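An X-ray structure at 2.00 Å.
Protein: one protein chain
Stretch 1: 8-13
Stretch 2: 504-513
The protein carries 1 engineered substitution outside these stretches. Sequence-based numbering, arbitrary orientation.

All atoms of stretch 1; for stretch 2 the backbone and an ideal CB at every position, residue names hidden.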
# COMPACT_ATOMS: atom_id res chain seq x y z
N ASN A 8 -11.50 14.78 26.19
CA ASN A 8 -11.32 14.64 24.75
C ASN A 8 -11.35 13.17 24.35
O ASN A 8 -10.44 12.41 24.69
CB ASN A 8 -10.00 15.28 24.30
CG ASN A 8 -8.98 15.40 25.43
OD1 ASN A 8 -8.02 14.63 25.50
ND2 ASN A 8 -9.19 16.36 26.31
N THR A 9 -12.41 12.78 23.66
CA THR A 9 -12.57 11.41 23.21
C THR A 9 -12.90 11.36 21.73
O THR A 9 -13.99 11.73 21.34
CB THR A 9 -13.70 10.72 23.97
OG1 THR A 9 -13.37 10.66 25.36
CG2 THR A 9 -13.92 9.32 23.44
N LEU A 10 -11.95 10.91 20.91
CA LEU A 10 -12.19 10.78 19.49
C LEU A 10 -12.97 9.50 19.19
O LEU A 10 -12.61 8.42 19.65
CB LEU A 10 -10.86 10.78 18.72
CG LEU A 10 -10.95 10.79 17.19
CD1 LEU A 10 -9.85 11.66 16.62
CD2 LEU A 10 -10.87 9.39 16.63
N VAL A 11 -14.05 9.63 18.43
CA VAL A 11 -14.84 8.47 18.03
C VAL A 11 -14.59 8.11 16.56
O VAL A 11 -14.90 8.89 15.66
CB VAL A 11 -16.36 8.68 18.30
CG1 VAL A 11 -17.17 7.50 17.78
CG2 VAL A 11 -16.61 8.89 19.78
N ASN A 12 -13.99 6.94 16.34
CA ASN A 12 -13.65 6.47 14.99
C ASN A 12 -14.64 5.39 14.59
O ASN A 12 -14.65 4.31 15.17
CB ASN A 12 -12.20 5.93 14.97
CG ASN A 12 -11.73 5.50 13.56
OD1 ASN A 12 -12.26 5.92 12.54
ND2 ASN A 12 -10.72 4.65 13.53
N CYS A 13 -15.48 5.69 13.61
CA CYS A 13 -16.55 4.76 13.25
C CYS A 13 -16.14 3.95 12.05
O CYS A 13 -16.00 4.49 10.95
CB CYS A 13 -17.84 5.52 12.95
SG CYS A 13 -18.53 6.34 14.38
N UNK A 504 -3.57 4.65 5.96
CA UNK A 504 -3.82 4.38 7.38
C UNK A 504 -4.24 5.62 8.14
O UNK A 504 -4.04 6.74 7.67
CB UNK A 504 -2.57 3.78 8.03
N UNK A 505 -4.81 5.42 9.32
CA UNK A 505 -5.28 6.53 10.15
C UNK A 505 -4.56 6.54 11.52
O UNK A 505 -4.86 5.73 12.39
CB UNK A 505 -6.79 6.43 10.35
N UNK A 506 -3.63 7.47 11.70
CA UNK A 506 -2.97 7.65 12.99
C UNK A 506 -3.59 8.84 13.72
O UNK A 506 -3.83 9.88 13.12
CB UNK A 506 -1.46 7.85 12.81
N UNK A 507 -3.86 8.69 15.01
CA UNK A 507 -4.52 9.74 15.77
C UNK A 507 -3.60 10.50 16.72
O UNK A 507 -4.02 11.45 17.38
CB UNK A 507 -5.67 9.13 16.57
N UNK A 508 -2.33 10.10 16.78
CA UNK A 508 -1.33 10.90 17.48
C UNK A 508 -1.19 12.23 16.77
O UNK A 508 -1.22 12.28 15.55
CB UNK A 508 0.02 10.18 17.55
N UNK A 509 -1.02 13.31 17.51
CA UNK A 509 -0.91 14.63 16.89
C UNK A 509 -2.27 15.25 16.57
O UNK A 509 -2.34 16.41 16.17
CB UNK A 509 -0.08 14.53 15.61
N UNK A 510 -3.34 14.49 16.74
CA UNK A 510 -4.69 14.99 16.47
C UNK A 510 -5.33 15.57 17.74
O UNK A 510 -5.14 15.06 18.84
CB UNK A 510 -5.57 13.87 15.90
N UNK A 511 -6.11 16.64 17.56
CA UNK A 511 -6.79 17.30 18.67
C UNK A 511 -8.25 17.60 18.33
O UNK A 511 -8.63 17.59 17.16
CB UNK A 511 -6.06 18.59 19.04
N UNK A 512 -9.04 17.87 19.38
CA UNK A 512 -10.48 18.06 19.26
C UNK A 512 -10.97 19.45 19.74
O UNK A 512 -10.76 19.84 20.89
CB UNK A 512 -11.19 16.96 20.06
N UNK A 513 -11.64 20.18 18.85
CA UNK A 513 -12.19 21.50 19.17
C UNK A 513 -13.46 21.39 20.01
O UNK A 513 -13.96 20.28 20.25
CB UNK A 513 -12.48 22.28 17.88

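Position 504 has no atom of stretch 1 within 5.5 Å of its ideal CB. Stretch 1 sets no demand here, and many side chains would do. It is Tyr504.

At position 505 CA-to-CB points toward stretch 1. The ideal CB lies 5.4 Å from Asn12 ND2, an amide donor. That gap is wide for a short side chain to close directly. A small polar residue working through water would suit, as might a longer acceptor. The residue is Thr505, chi1 p. Its OG1 stays 4.5 Å from Asn12 ND2, and a water bridges the two. The water O accepts from Asn12 ND2 at 2.8 Å and lies 3.0 Å from Thr505 OG1.

Position 506 is out of reach of stretch 1; it is Ala506.

Position 507 points toward stretch 1, with its ideal CB 4.9 Å from Leu10 CD1. The Leu10 side chain offers an apolar surface, and the Asn12 amide lies farther along the strand. A large apolar side chain would fit: leucine, methionine or an aromatic. The residue is Phe507, chi1 m. Leu10 CD2 sits over one face of its ring, 4.0 Å from the centroid and 15° off the normal, a CH-pi contact. At the ring edge, Asn12 ND2 approaches Phe507 CE2 to 3.6 Å.

Position 508 is out of reach; it is Tyr508.

Position 509 has phi 83° and psi -7°. An ideal CB here would be jammed against the carbonyl O of the residue before. That alone calls for glycine, and Gly509 is found. It lies in a type II turn from 507 to 510.

Position 510 turns back toward stretch 1. Its ideal CB is 4.9 Å from Leu10 CD1, so a modest apolar side chain such as valine or isoleucine suits. Val510, chi1 t, places CG1 4.0 Å from Leu10 CD1. Val510 N closes the turn by donating to Phe507 O at 3.2 Å.

Position 511 points away, and stretch 1 does not restrict it. It is Ser511.

Position 512 points toward stretch 1, with its ideal CB 4.7 Å from Asn8 CB. The backbone from Asn8 to Leu10 lies beyond, with the Leu10 side chain nearby. A branched or long apolar residue could cover this: leucine, isoleucine or methionine. Leu512 does so. Its CD1 lies 3.5 Å from Thr9 N and 3.8 Å from Asn8 CB, while its CD2 is 4.2 Å from Leu10 CD1.

Position 513 is out of reach; it is Lys513.

Stretch 2, residues 504-513: YTAFYGVSLK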
# COMPACT_ATOMS: atom_id res chain seq x y z
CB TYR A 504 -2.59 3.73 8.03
CG TYR A 504 -2.18 2.49 7.29
CD1 TYR A 504 -3.06 1.42 7.17
CD2 TYR A 504 -0.93 2.41 6.67
CE1 TYR A 504 -2.69 0.28 6.46
CE2 TYR A 504 -0.56 1.28 5.97
CZ TYR A 504 -1.44 0.22 5.86
OH TYR A 504 -1.05 -0.89 5.16
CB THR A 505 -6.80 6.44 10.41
OG1 THR A 505 -7.09 5.17 10.99
CG2 THR A 505 -7.61 6.58 9.11
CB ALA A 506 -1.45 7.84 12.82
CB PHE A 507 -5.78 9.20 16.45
CG PHE A 507 -6.78 8.64 15.47
CD1 PHE A 507 -7.45 9.49 14.59
CD2 PHE A 507 -7.02 7.29 15.40
CE1 PHE A 507 -8.36 8.99 13.67
CE2 PHE A 507 -7.93 6.77 14.48
CZ PHE A 507 -8.60 7.63 13.61
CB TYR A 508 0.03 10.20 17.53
CG TYR A 508 1.04 10.97 18.36
CD1 TYR A 508 0.94 11.01 19.75
CD2 TYR A 508 2.07 11.69 17.75
CE1 TYR A 508 1.85 11.72 20.52
CE2 TYR A 508 2.98 12.40 18.51
CZ TYR A 508 2.86 12.41 19.89
OH TYR A 508 3.77 13.11 20.64
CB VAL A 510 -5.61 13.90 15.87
CG1 VAL A 510 -7.04 14.40 15.75
CG2 VAL A 510 -5.08 13.43 14.52
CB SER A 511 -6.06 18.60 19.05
OG SER A 511 -5.95 19.47 17.95
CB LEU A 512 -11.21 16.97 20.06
CG LEU A 512 -10.89 15.51 19.70
CD1 LEU A 512 -11.38 14.57 20.78
CD2 LEU A 512 -11.50 15.13 18.35
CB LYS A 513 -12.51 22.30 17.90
CG LYS A 513 -11.29 22.84 17.17
CD LYS A 513 -11.69 23.86 16.11
CE LYS A 513 -12.29 23.21 14.87
NZ LYS A 513 -12.99 24.20 14.00
O HOH W 1 -9.67 3.66 11.09
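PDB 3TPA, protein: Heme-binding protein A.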